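Local coordinates for vinylacetyl-CoA Delta-isomerase (Nitrosopumilus maritimus SCM1, PDB 6VJR), which probably dehydrates 4-hydroxybutyryl-CoA and isomerises vinylacetyl-CoA, using FAD and a [4Fe-4S] cluster with an additional iron, at residues L332-I336 / F372-I376; K296-G300 / G439-S444; A311-G315 / G412-V416; V302-A307 / L427-T432. All coordinates share one frame; numbering follows the deposited sequence.

Contact 1: residues L332-I336 / F372-I376; sequences LNETI and FPYEI
Leu332 and Phe372 each carry CG anti to the carbonyl carbon and beside the backbone N (chi1 -62° in Phe372), and these torsions bring the leucine methyl over the phenylalanine ring. The motif is an antiparallel helix pair, consistent with the helical domain of the acyl-CoA dehydrogenase-like fold. Helices 320-345 and 372-384 supply the two segments, whose axes run at 158° to each other and approach to 10.1 Å. Leu332 CD2 sits above the centre of the Phe372 ring, 3.8 Å from its centroid and only 1° off the normal. This is a CH-pi contact over one face. Thr335 CG2 comes to the ring edge instead, in its plane, 3.8 Å from Phe372 CE2. Ile336 passes alongside in the opposite direction, with CD1 3.9 Å from Phe372 CB. The ring is therefore held on a face, at an edge and along its stem. Replacing Phe372 by alanine takes the ring away and would probably leave Leu332 CD2 and Thr335 CG2 facing a gap between the helices. The other branch of Leu332 reaches Glu375, about one turn after Phe372 on the facing helix, where CD1 lies 3.8 Å from Glu375 CG. The Glu375 chain then bends, and its carboxylate leads away to a salt bridge with Arg378. Thr335 OG1 also looks elsewhere, to His331 O and to Asn368 of the second subunit. Asn333 gives its ND2 to Thr297 O on helix 295-314. One turn beyond Phe372, Ile376 closes the interface, its CD1 4.1 Å from Asn333 CB.

Contact 2: residues K296-G300 / G439-S444; sequences KTGLG and GYLTES. With FE (Fe (III) ion), chain I; SF4 (iron/sulfur cluster), chain E; FAD (flavin-adenine dinucleotide), chain F.
Lys296 NZ is the tight point. It donates to Gly439 O at 2.9 Å, from above the carbonyl plane, and forms a salt bridge with Glu443 OE1, although the place of that oxygen is less sure. The lysine chain bends at chi2 (-57°) and then runs extended past Ser444, with CD 3.5 Å from Ser444 OG. Ser444 OG donates to Tyr440 O within its own helix. Lys296 NZ also lies 3.1 Å from S4 of the [4Fe-4S] cluster. Glu443 OE2 binds the iron(III) ion at 2.0 Å, and His289 and Tyr293 complete the protein ligands. Glu443 CG packs 3.4 Å from FAD C7, so one side chain touches both iron and flavin. The Tyr440 end is looser and is joined through water rather than by a direct polar bond. The water donates to Lys296 O and accepts from Tyr440 OH at 2.7 Å. Leu299 CB lies 3.7 Å from Tyr440 CD1, and the two side chains lie alongside, running opposite ways. The two segments, on helices 295-314 and 437-446, are roughly antiparallel, their axes at 149°. Helix 372-384 covers Tyr440 through Pro373 and Ile376, while helix 320-345 packs on Thr297.

Contact 3: residues A311-G315 / G412-V416; sequences ADYNG and GRKGV
Arg413 grips Asp312 side-on. Its NH1 donates to Asp312 OD1 at 2.8 Å on the syn side, and its NE reaches the same oxygen at 3.1 Å. The carboxylate and guanidinium planes are only 12° apart, so the salt bridge is nearly flat. NE also donates to the backbone, to Asp312 O at 3.1 Å, from above the carbonyl plane. Gly315 N reaches that oxygen from the opposite face. The backbone is pinned as well: Arg413 N donates to Tyr313 O at 2.9 Å, with an angle of 163° at the hydrogen. A methionine in place of Arg413 would probably leave Asp312 OD1 without its charged mate and the loop held here mainly by its backbone bond. Val416 fills the space beside the salt bridge. Its CG1 lies over one face of the Tyr313 ring, 3.9 Å from the centroid, and its CG2 over the guanidinium of Arg413. A type II turn from Arg413 to Val416 brings these two side chains together. Further out, Asp312 OD2 forms a salt bridge with Lys468 of the second subunit, and Tyr313 OH bonds to Asp480 of that subunit. Asn314 bonds to Arg421 and touches a bound FAD. Helix 295-314 ends in a Schellman motif at Gly315, whose positive phi (93°) suits glycine. This is a capped helix C-terminus docked against a beta turn, at the border of an FAD pocket.

Contact 4: residues V302-A307 / L427-T432; sequences VLIGAA and LIENMT
Met431 and Val302 meet at about a right angle, with the sulfur doing the touching: Met431 SD is 3.8 Å from Val302 CG1. The methionine reaches across with CG anti to the carbonyl carbon (chi1 -65°) and then bends at chi3 (76°). That bend carries CE round toward Leu303, to 4.3 Å from Leu303 CB. Leu427 also crosses Val302 at about a right angle, and its CD2 comes 4.2 Å from Val302 CG1. The same methyl approaches Ala306 CB, so Leu427 spans one helical turn of the facing segment. Ala306 and Ile428 are the nearest CA pair, 6.5 Å apart. The small Ala306 side chain meets Ile428 CG1 at 3.7 Å, and CD1 of this isoleucine continues over the Ala306 carbonyl. On the far flank Leu303 and Thr432 cross at about a right angle, CD2 of the first 4.1 Å from CG2 of the second. Thr432 turns its hydroxyl back into its own helix, where OG1 donates to Ile428 O, and it also bonds to Gln381. The side chains meet through carbon and sulfur, without a hydrogen bond between the segments. The segments, on helices 295-314 and 418-432, have axes at 144° that approach to 10.1 Å. Leu303 and Thr432 both rest on Ser377 of helix 372-384. Ile304 and Ala307 face helix 320-345, while Ala471 of the second subunit packs on Ala306 and Leu427.

Helix 295-314 runs through contacts 2, 4 and 3 in that order, and contact 1 adds the next helix of the chain, 320-345. Contacts 1, 2 and 4 are buried and touch one another: Tyr440 of contact 2 meets both Ile376 of contact 1 and Leu303 of contact 4. Contact 3 is only partly buried, its centre about 36 Å from the centre of the chain. The chemistry follows place. Contacts 1 and 4 join their helices by apolar packing. Contact 2 places a lysine and a metal-binding glutamate beside the cluster. Contact 3 uses a salt bridge and backbone bonds where a helix ends at a loop, close to both the second and third subunits.

Contact 1: residues L332-I336 / F372-I376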
loop_
_atom_site.group_PDB
_atom_site.type_symbol
_atom_site.label_atom_id
_atom_site.label_comp_id
_atom_site.label_asym_id
_atom_site.label_seq_id
_atom_site.Cartn_x
_atom_site.Cartn_y
_atom_site.Cartn_z
ATOM N N LEU A 332 2.471 12.261 2.019
ATOM C CA LEU A 332 3.059 11.315 2.984
ATOM C C LEU A 332 3.931 12.038 4.022
ATOM O O LEU A 332 3.921 11.755 5.222
ATOM C CB LEU A 332 3.863 10.282 2.204
ATOM C CG LEU A 332 3.082 9.379 1.250
ATOM C CD1 LEU A 332 4.017 8.431 0.532
ATOM C CD2 LEU A 332 2.031 8.575 2.018
ATOM N N ASN A 333 4.708 12.987 3.529
ATOM C CA ASN A 333 5.591 13.781 4.382
ATOM C C ASN A 333 4.790 14.573 5.424
ATOM O O ASN A 333 5.106 14.557 6.613
ATOM C CB ASN A 333 6.466 14.693 3.518
ATOM C CG ASN A 333 7.675 15.227 4.248
ATOM O OD1 ASN A 333 8.415 14.468 4.884
ATOM N ND2 ASN A 333 7.915 16.522 4.110
ATOM N N GLU A 334 3.694 15.189 4.993
ATOM C CA GLU A 334 2.885 15.970 5.919
ATOM C C GLU A 334 2.108 15.106 6.894
ATOM O O GLU A 334 1.773 15.527 7.994
ATOM C CB GLU A 334 1.951 16.928 5.208
ATOM C CG GLU A 334 2.693 17.947 4.357
ATOM C CD GLU A 334 3.659 18.889 5.053
ATOM O OE1 GLU A 334 3.586 19.078 6.297
ATOM O OE2 GLU A 334 4.443 19.502 4.285
ATOM N N THR A 335 1.812 13.869 6.500
ATOM C CA THR A 335 1.141 12.924 7.383
ATOM C C THR A 335 2.032 12.681 8.621
ATOM O O THR A 335 1.568 12.607 9.751
ATOM C CB THR A 335 0.815 11.624 6.616
ATOM O OG1 THR A 335 -0.172 11.895 5.625
ATOM C CG2 THR A 335 0.149 10.607 7.533
ATOM N N ILE A 336 3.339 12.486 8.404
ATOM C CA ILE A 336 4.286 12.313 9.495
ATOM C C ILE A 336 4.297 13.572 10.350
ATOM O O ILE A 336 4.231 13.503 11.605
ATOM C CB ILE A 336 5.691 11.972 8.964
ATOM C CG1 ILE A 336 5.666 10.630 8.273
ATOM C CG2 ILE A 336 6.707 12.031 10.098
ATOM C CD1 ILE A 336 6.848 10.429 7.353
ATOM N N PHE A 372 7.048 5.632 5.231
ATOM C CA PHE A 372 6.872 6.618 4.168
ATOM C C PHE A 372 8.194 7.092 3.555
ATOM O O PHE A 372 8.228 7.357 2.336
ATOM C CB PHE A 372 6.009 7.804 4.577
ATOM C CG PHE A 372 4.591 7.439 4.942
ATOM C CD1 PHE A 372 4.018 6.204 4.585
ATOM C CD2 PHE A 372 3.791 8.353 5.633
ATOM C CE1 PHE A 372 2.714 5.906 4.951
ATOM C CE2 PHE A 372 2.485 8.042 5.954
ATOM C CZ PHE A 372 1.955 6.806 5.617
ATOM N N PRO A 373 9.301 7.313 4.316
ATOM C CA PRO A 373 10.558 7.727 3.678
ATOM C C PRO A 373 10.946 6.798 2.530
ATOM O O PRO A 373 11.533 7.251 1.545
ATOM C CB PRO A 373 11.570 7.784 4.827
ATOM C CG PRO A 373 10.664 8.123 6.009
ATOM C CD PRO A 373 9.435 7.255 5.788
ATOM N N TYR A 374 10.683 5.498 2.716
ATOM C CA TYR A 374 11.009 4.525 1.685
ATOM C C TYR A 374 10.239 4.794 0.401
ATOM O O TYR A 374 10.776 4.634 -0.691
ATOM C CB TYR A 374 10.831 3.127 2.228
ATOM C CG TYR A 374 11.880 2.688 3.244
ATOM C CD1 TYR A 374 11.732 2.982 4.594
ATOM C CD2 TYR A 374 13.021 2.006 2.870
ATOM C CE1 TYR A 374 12.669 2.583 5.532
ATOM C CE2 TYR A 374 13.962 1.580 3.783
ATOM C CZ TYR A 374 13.815 1.933 5.123
ATOM O OH TYR A 374 14.673 1.502 6.084
ATOM N N GLU A 375 8.990 5.218 0.524
ATOM C CA GLU A 375 8.181 5.521 -0.645
ATOM C C GLU A 375 8.579 6.858 -1.276
ATOM O O GLU A 375 8.614 7.054 -2.510
ATOM C CB GLU A 375 6.721 5.489 -0.256
ATOM C CG GLU A 375 5.780 5.720 -1.456
ATOM C CD GLU A 375 5.814 4.771 -2.648
ATOM O OE1 GLU A 375 6.552 3.782 -2.580
ATOM O OE2 GLU A 375 5.151 5.051 -3.687
ATOM N N ILE A 376 8.852 7.870 -0.426
ATOM C CA ILE A 376 9.287 9.155 -0.946
ATOM C C ILE A 376 10.575 8.967 -1.747
ATOM O O ILE A 376 10.765 9.556 -2.838
ATOM C CB ILE A 376 9.401 10.144 0.236
ATOM C CG1 ILE A 376 8.028 10.431 0.901
ATOM C CG2 ILE A 376 10.034 11.448 -0.213
ATOM C CD1 ILE A 376 8.102 11.176 2.213
#

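Contact 2: residues K296-G300 / G439-S444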
loop_
_atom_site.group_PDB
_atom_site.type_symbol
_atom_site.label_atom_id
_atom_site.label_comp_id
_atom_site.label_asym_id
_atom_site.label_seq_id
_atom_site.Cartn_x
_atom_site.Cartn_y
_atom_site.Cartn_z
ATOM N N LYS A 296 12.545 14.268 10.054
ATOM C CA LYS A 296 12.608 13.606 8.771
ATOM C C LYS A 296 11.693 14.279 7.742
ATOM O O LYS A 296 11.846 14.090 6.535
ATOM C CB LYS A 296 12.141 12.153 8.896
ATOM C CG LYS A 296 12.981 11.305 9.837
ATOM C CD LYS A 296 14.461 11.197 9.548
ATOM C CE LYS A 296 15.127 10.447 10.691
ATOM N NZ LYS A 296 16.561 10.367 10.528
ATOM N N THR A 297 10.762 15.099 8.226
ATOM C CA THR A 297 9.923 15.861 7.326
ATOM C C THR A 297 10.680 17.021 6.680
ATOM O O THR A 297 10.313 17.444 5.568
ATOM C CB THR A 297 8.610 16.311 7.944
ATOM O OG1 THR A 297 8.774 17.326 8.919
ATOM C CG2 THR A 297 7.831 15.154 8.528
ATOM N N GLY A 298 11.674 17.576 7.387
ATOM C CA GLY A 298 12.554 18.543 6.763
ATOM C C GLY A 298 13.440 17.914 5.671
ATOM O O GLY A 298 13.671 18.508 4.613
ATOM N N LEU A 299 13.928 16.700 5.920
ATOM C CA LEU A 299 14.647 15.957 4.901
ATOM C C LEU A 299 13.723 15.634 3.715
ATOM O O LEU A 299 14.119 15.751 2.561
ATOM C CB LEU A 299 15.203 14.670 5.501
ATOM C CG LEU A 299 16.559 14.785 6.176
ATOM C CD1 LEU A 299 16.531 15.795 7.326
ATOM C CD2 LEU A 299 17.029 13.445 6.619
ATOM N N GLY A 300 12.473 15.277 4.011
ATOM C CA GLY A 300 11.474 15.071 2.979
ATOM C C GLY A 300 11.299 16.304 2.106
ATOM O O GLY A 300 11.210 16.187 0.888
ATOM N N GLY A 439 20.471 7.809 7.558
ATOM C CA GLY A 439 19.541 8.476 8.445
ATOM C C GLY A 439 18.122 8.540 7.897
ATOM O O GLY A 439 17.171 8.208 8.617
ATOM N N TYR A 440 17.961 8.844 6.605
ATOM C CA TYR A 440 16.618 9.085 6.116
ATOM C C TYR A 440 15.801 7.783 6.081
ATOM O O TYR A 440 14.595 7.798 6.321
ATOM C CB TYR A 440 16.672 9.776 4.753
ATOM C CG TYR A 440 15.315 10.214 4.244
ATOM C CD1 TYR A 440 14.495 11.024 4.990
ATOM C CD2 TYR A 440 14.793 9.717 3.069
ATOM C CE1 TYR A 440 13.250 11.420 4.544
ATOM C CE2 TYR A 440 13.538 10.104 2.618
ATOM C CZ TYR A 440 12.727 10.906 3.375
ATOM O OH TYR A 440 11.481 11.268 2.961
ATOM N N LEU A 441 16.452 6.685 5.732
ATOM C CA LEU A 441 15.797 5.396 5.609
ATOM C C LEU A 441 16.025 4.556 6.851
ATOM O O LEU A 441 15.084 4.331 7.617
ATOM C CB LEU A 441 16.200 4.662 4.325
ATOM C CG LEU A 441 15.915 5.400 3.029
ATOM C CD1 LEU A 441 16.300 4.532 1.817
ATOM C CD2 LEU A 441 14.476 5.827 2.951
ATOM N N THR A 442 17.247 4.069 7.066
ATOM C CA THR A 442 17.421 3.061 8.091
ATOM C C THR A 442 17.229 3.590 9.521
ATOM O O THR A 442 16.712 2.857 10.376
ATOM C CB THR A 442 18.771 2.371 7.871
ATOM O OG1 THR A 442 18.927 2.032 6.487
ATOM C CG2 THR A 442 18.813 1.070 8.653
ATOM N N GLU A 443 17.612 4.844 9.808
ATOM C CA GLU A 443 17.350 5.370 11.131
ATOM C C GLU A 443 15.855 5.664 11.296
ATOM O O GLU A 443 15.313 5.488 12.376
ATOM C CB GLU A 443 18.179 6.611 11.419
ATOM C CG GLU A 443 18.300 6.802 12.923
ATOM C CD GLU A 443 17.346 7.750 13.552
ATOM O OE1 GLU A 443 16.786 8.571 12.771
ATOM O OE2 GLU A 443 17.247 7.719 14.800
ATOM N N SER A 444 15.156 6.035 10.216
ATOM C CA SER A 444 13.699 6.113 10.266
ATOM C C SER A 444 13.106 4.769 10.690
ATOM O O SER A 444 12.140 4.672 11.441
ATOM C CB SER A 444 13.113 6.619 8.944
ATOM O OG SER A 444 13.456 7.983 8.761
HETATM FE FE FE I . 16.491 8.722 16.298
HETATM FE FE1 SF4 E . 17.039 11.574 15.423
HETATM FE FE2 SF4 E . 16.467 13.135 13.234
HETATM FE FE3 SF4 E . 18.929 12.924 14.048
HETATM FE FE4 SF4 E . 17.210 14.446 15.435
HETATM S S1 SF4 E . 18.018 14.872 13.390
HETATM S S2 SF4 E . 18.715 12.876 16.324
HETATM S S3 SF4 E . 15.295 13.130 15.238
HETATM S S4 SF4 E . 17.655 11.180 13.328
HETATM P PA FAD F . 17.402 -5.617 16.745
HETATM O O1A FAD F . 16.810 -5.493 18.089
HETATM O O2A FAD F . 18.461 -6.627 16.554
HETATM O O5B FAD F . 16.178 -5.714 15.731
HETATM C C5B FAD F . 16.225 -6.549 14.548
HETATM C C4B FAD F . 14.868 -7.155 14.341
HETATM O O4B FAD F . 14.627 -8.155 15.360
HETATM C C3B FAD F . 13.661 -6.197 14.389
HETATM O O3B FAD F . 12.672 -6.596 13.436
HETATM C C2B FAD F . 13.133 -6.383 15.806
HETATM O O2B FAD F . 11.770 -6.050 16.024
HETATM C C1B FAD F . 13.399 -7.875 16.022
HETATM N N9A FAD F . 13.581 -8.240 17.421
HETATM C C8A FAD F . 14.603 -7.921 18.290
HETATM N N7A FAD F . 14.489 -8.437 19.488
HETATM C C5A FAD F . 13.293 -9.128 19.424
HETATM C C6A FAD F . 12.599 -9.898 20.382
HETATM N N6A FAD F . 13.077 -10.132 21.605
HETATM N N1A FAD F . 11.397 -10.404 20.025
HETATM C C2A FAD F . 10.958 -10.190 18.772
HETATM N N3A FAD F . 11.530 -9.521 17.774
HETATM C C4A FAD F . 12.709 -8.997 18.164
HETATM N N1 FAD F . 20.339 4.263 20.012
HETATM C C2 FAD F . 20.822 5.041 21.037
HETATM O O2 FAD F . 20.780 4.684 22.225
HETATM N N3 FAD F . 21.311 6.299 20.740
HETATM C C4 FAD F . 21.409 6.862 19.500
HETATM O O4 FAD F . 21.955 7.936 19.320
HETATM C C4X FAD F . 20.985 5.983 18.420
HETATM N N5 FAD F . 21.073 6.436 17.165
HETATM C C5X FAD F . 20.883 5.525 16.149
HETATM C C6 FAD F . 21.184 5.868 14.822
HETATM C C7 FAD F . 21.051 4.961 13.783
HETATM C C7M FAD F . 21.488 5.342 12.389
HETATM C C8 FAD F . 20.458 3.707 14.035
HETATM C C8M FAD F . 20.197 2.748 12.910
HETATM C C9 FAD F . 20.071 3.373 15.311
HETATM C C9A FAD F . 20.311 4.264 16.388
HETATM N N10 FAD F . 20.047 3.907 17.709
HETATM C C10 FAD F . 20.455 4.705 18.779
HETATM C "C1'" FAD F . 19.714 2.489 17.947
HETATM C "C2'" FAD F . 18.287 2.045 17.734
HETATM O "O2'" FAD F . 17.538 2.433 18.887
HETATM C "C3'" FAD F . 18.237 0.522 17.546
HETATM O "O3'" FAD F . 18.811 0.265 16.278
HETATM C "C4'" FAD F . 16.849 -0.115 17.718
HETATM O "O4'" FAD F . 16.441 -0.078 19.092
HETATM C "C5'" FAD F . 16.802 -1.553 17.236
HETATM O "O5'" FAD F . 17.763 -2.323 17.939
HETATM P P FAD F . 18.832 -3.164 17.182
HETATM O O1P FAD F . 19.607 -2.356 16.239
HETATM O O2P FAD F . 19.556 -3.937 18.204
HETATM O O3P FAD F . 18.035 -4.207 16.263
HETATM O O HOH W 1 10.117 12.339 5.023
#

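Contact 3: residues A311-G315 / G412-V416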
loop_
_atom_site.group_PDB
_atom_site.type_symbol
_atom_site.label_atom_id
_atom_site.label_comp_id
_atom_site.label_asym_id
_atom_site.label_seq_id
_atom_site.Cartn_x
_atom_site.Cartn_y
_atom_site.Cartn_z
ATOM N N ALA A 311 13.211 17.216 -12.414
ATOM C CA ALA A 311 12.128 17.241 -13.393
ATOM C C ALA A 311 12.219 18.491 -14.271
ATOM O O ALA A 311 12.088 18.425 -15.500
ATOM C CB ALA A 311 10.762 17.136 -12.747
ATOM N N ASP A 312 12.484 19.642 -13.637
ATOM C CA ASP A 312 12.690 20.905 -14.326
ATOM C C ASP A 312 13.872 20.827 -15.291
ATOM O O ASP A 312 13.722 21.112 -16.489
ATOM C CB ASP A 312 12.862 21.964 -13.251
ATOM C CG ASP A 312 13.266 23.341 -13.705
ATOM O OD1 ASP A 312 13.486 23.486 -14.892
ATOM O OD2 ASP A 312 13.381 24.248 -12.834
ATOM N N TYR A 313 15.012 20.331 -14.799
ATOM C CA TYR A 313 16.216 20.234 -15.619
ATOM C C TYR A 313 16.027 19.270 -16.798
ATOM O O TYR A 313 16.677 19.428 -17.850
ATOM C CB TYR A 313 17.355 19.763 -14.720
ATOM C CG TYR A 313 17.881 20.767 -13.702
ATOM C CD1 TYR A 313 17.565 22.127 -13.768
ATOM C CD2 TYR A 313 18.820 20.362 -12.758
ATOM C CE1 TYR A 313 18.114 23.012 -12.864
ATOM C CE2 TYR A 313 19.403 21.263 -11.891
ATOM C CZ TYR A 313 19.085 22.597 -11.978
ATOM O OH TYR A 313 19.658 23.457 -11.067
ATOM N N ASN A 314 15.205 18.221 -16.579
ATOM C CA ASN A 314 14.921 17.244 -17.608
ATOM C C ASN A 314 13.949 17.751 -18.650
ATOM O O ASN A 314 13.770 17.067 -19.654
ATOM C CB ASN A 314 14.433 15.903 -17.070
ATOM C CG ASN A 314 15.463 15.117 -16.307
ATOM O OD1 ASN A 314 16.669 15.315 -16.476
ATOM N ND2 ASN A 314 15.004 14.144 -15.526
ATOM N N GLY A 315 13.244 18.843 -18.392
ATOM C CA GLY A 315 12.319 19.384 -19.358
ATOM C C GLY A 315 10.866 18.908 -19.221
ATOM O O GLY A 315 10.074 19.244 -20.100
ATOM N N GLY A 412 20.388 18.523 -20.178
ATOM C CA GLY A 412 18.952 18.442 -20.016
ATOM C C GLY A 412 18.306 19.395 -21.027
ATOM O O GLY A 412 18.717 19.507 -22.200
ATOM N N ARG A 413 17.270 20.088 -20.581
ATOM C CA ARG A 413 16.709 21.145 -21.399
ATOM C C ARG A 413 17.723 22.271 -21.625
ATOM O O ARG A 413 18.672 22.460 -20.856
ATOM C CB ARG A 413 15.411 21.683 -20.799
ATOM C CG ARG A 413 15.605 22.415 -19.501
ATOM C CD ARG A 413 14.355 23.178 -19.140
ATOM N NE ARG A 413 14.512 23.756 -17.805
ATOM C CZ ARG A 413 15.052 24.914 -17.512
ATOM N NH1 ARG A 413 15.102 25.322 -16.255
ATOM N NH2 ARG A 413 15.525 25.679 -18.466
ATOM N N LYS A 414 17.528 23.010 -22.709
ATOM C CA LYS A 414 18.483 24.020 -23.107
ATOM C C LYS A 414 18.595 25.064 -21.998
ATOM O O LYS A 414 17.615 25.492 -21.398
ATOM C CB LYS A 414 18.047 24.618 -24.453
ATOM C CG LYS A 414 18.974 25.588 -25.117
ATOM C CD LYS A 414 18.367 26.096 -26.416
ATOM C CE LYS A 414 17.283 27.085 -26.156
ATOM N NZ LYS A 414 16.892 27.825 -27.365
ATOM N N GLY A 415 19.825 25.457 -21.716
ATOM C CA GLY A 415 20.061 26.532 -20.764
ATOM C C GLY A 415 20.447 26.020 -19.384
ATOM O O GLY A 415 20.984 26.778 -18.594
ATOM N N VAL A 416 20.156 24.750 -19.098
ATOM C CA VAL A 416 20.520 24.145 -17.829
ATOM C C VAL A 416 22.000 23.773 -17.842
ATOM O O VAL A 416 22.502 23.090 -18.717
ATOM C CB VAL A 416 19.674 22.905 -17.517
ATOM C CG1 VAL A 416 20.198 22.164 -16.289
ATOM C CG2 VAL A 416 18.209 23.303 -17.418
#

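Contact 4: residues V302-A307 / L427-T432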
loop_
_atom_site.group_PDB
_atom_site.type_symbol
_atom_site.label_atom_id
_atom_site.label_comp_id
_atom_site.label_asym_id
_atom_site.label_seq_id
_atom_site.Cartn_x
_atom_site.Cartn_y
_atom_site.Cartn_z
ATOM N N VAL A 302 13.499 18.618 1.453
ATOM C CA VAL A 302 14.693 18.675 0.602
ATOM C C VAL A 302 14.570 17.688 -0.565
ATOM O O VAL A 302 14.838 18.057 -1.700
ATOM C CB VAL A 302 15.969 18.429 1.432
ATOM C CG1 VAL A 302 17.192 18.287 0.539
ATOM C CG2 VAL A 302 16.189 19.498 2.484
ATOM N N LEU A 303 14.202 16.435 -0.292
ATOM C CA LEU A 303 14.106 15.405 -1.320
ATOM C C LEU A 303 13.047 15.759 -2.363
ATOM O O LEU A 303 13.212 15.562 -3.550
ATOM C CB LEU A 303 13.935 14.063 -0.636
ATOM C CG LEU A 303 14.030 12.869 -1.586
ATOM C CD1 LEU A 303 15.238 12.879 -2.438
ATOM C CD2 LEU A 303 13.985 11.589 -0.731
ATOM N N ILE A 304 11.919 16.296 -1.895
ATOM C CA ILE A 304 10.854 16.736 -2.783
ATOM C C ILE A 304 11.386 17.851 -3.692
ATOM O O ILE A 304 11.218 17.864 -4.911
ATOM C CB ILE A 304 9.638 17.188 -1.975
ATOM C CG1 ILE A 304 8.965 16.026 -1.281
ATOM C CG2 ILE A 304 8.691 17.996 -2.856
ATOM C CD1 ILE A 304 7.991 16.445 -0.202
ATOM N N GLY A 305 12.088 18.805 -3.083
ATOM C CA GLY A 305 12.713 19.868 -3.829
ATOM C C GLY A 305 13.719 19.344 -4.865
ATOM O O GLY A 305 13.803 19.884 -5.971
ATOM N N ALA A 306 14.505 18.325 -4.503
ATOM C CA ALA A 306 15.451 17.750 -5.434
ATOM C C ALA A 306 14.732 17.083 -6.601
ATOM O O ALA A 306 15.153 17.257 -7.750
ATOM C CB ALA A 306 16.346 16.804 -4.733
ATOM N N ALA A 307 13.659 16.330 -6.308
ATOM C CA ALA A 307 12.912 15.662 -7.364
ATOM C C ALA A 307 12.307 16.721 -8.317
ATOM O O ALA A 307 12.325 16.591 -9.539
ATOM C CB ALA A 307 11.851 14.812 -6.712
ATOM N N LEU A 427 22.646 14.625 -5.123
ATOM C CA LEU A 427 21.878 14.849 -3.913
ATOM C C LEU A 427 20.834 13.741 -3.711
ATOM O O LEU A 427 20.697 13.182 -2.597
ATOM C CB LEU A 427 21.313 16.254 -3.814
ATOM C CG LEU A 427 20.550 16.551 -2.528
ATOM C CD1 LEU A 427 21.421 16.451 -1.290
ATOM C CD2 LEU A 427 19.901 17.911 -2.628
ATOM N N ILE A 428 20.098 13.426 -4.780
ATOM C CA ILE A 428 19.090 12.359 -4.715
ATOM C C ILE A 428 19.744 11.020 -4.378
ATOM O O ILE A 428 19.255 10.301 -3.507
ATOM C CB ILE A 428 18.237 12.307 -5.992
ATOM C CG1 ILE A 428 17.469 13.606 -6.171
ATOM C CG2 ILE A 428 17.275 11.129 -5.917
ATOM C CD1 ILE A 428 16.773 13.757 -7.518
ATOM N N GLU A 429 20.857 10.692 -5.036
ATOM C CA GLU A 429 21.588 9.467 -4.722
ATOM C C GLU A 429 21.998 9.423 -3.244
ATOM O O GLU A 429 21.835 8.432 -2.549
ATOM C CB GLU A 429 22.798 9.347 -5.648
ATOM C CG GLU A 429 23.556 8.035 -5.511
ATOM C CD GLU A 429 25.003 8.023 -6.053
ATOM O OE1 GLU A 429 25.590 9.125 -6.229
ATOM O OE2 GLU A 429 25.563 6.924 -6.315
ATOM N N ASN A 430 22.513 10.546 -2.752
ATOM C CA ASN A 430 22.987 10.644 -1.385
ATOM C C ASN A 430 21.888 10.374 -0.363
ATOM O O ASN A 430 22.143 9.773 0.669
ATOM C CB ASN A 430 23.577 12.039 -1.176
ATOM C CG ASN A 430 23.868 12.431 0.252
ATOM O OD1 ASN A 430 24.835 11.972 0.877
ATOM N ND2 ASN A 430 22.999 13.246 0.798
ATOM N N MET A 431 20.688 10.852 -0.642
ATOM C CA MET A 431 19.576 10.715 0.293
ATOM C C MET A 431 18.825 9.386 0.157
ATOM O O MET A 431 18.090 9.029 1.086
ATOM C CB MET A 431 18.610 11.881 0.135
ATOM C CG MET A 431 19.260 13.192 0.522
ATOM S SD MET A 431 18.136 14.592 0.514
ATOM C CE MET A 431 17.269 14.235 2.056
ATOM N N THR A 432 18.964 8.671 -0.967
ATOM C CA THR A 432 18.198 7.433 -1.194
ATOM C C THR A 432 19.047 6.165 -1.166
ATOM O O THR A 432 18.515 5.103 -0.865
ATOM C CB THR A 432 17.421 7.594 -2.501
ATOM O OG1 THR A 432 18.290 7.662 -3.624
ATOM C CG2 THR A 432 16.479 8.786 -2.457
#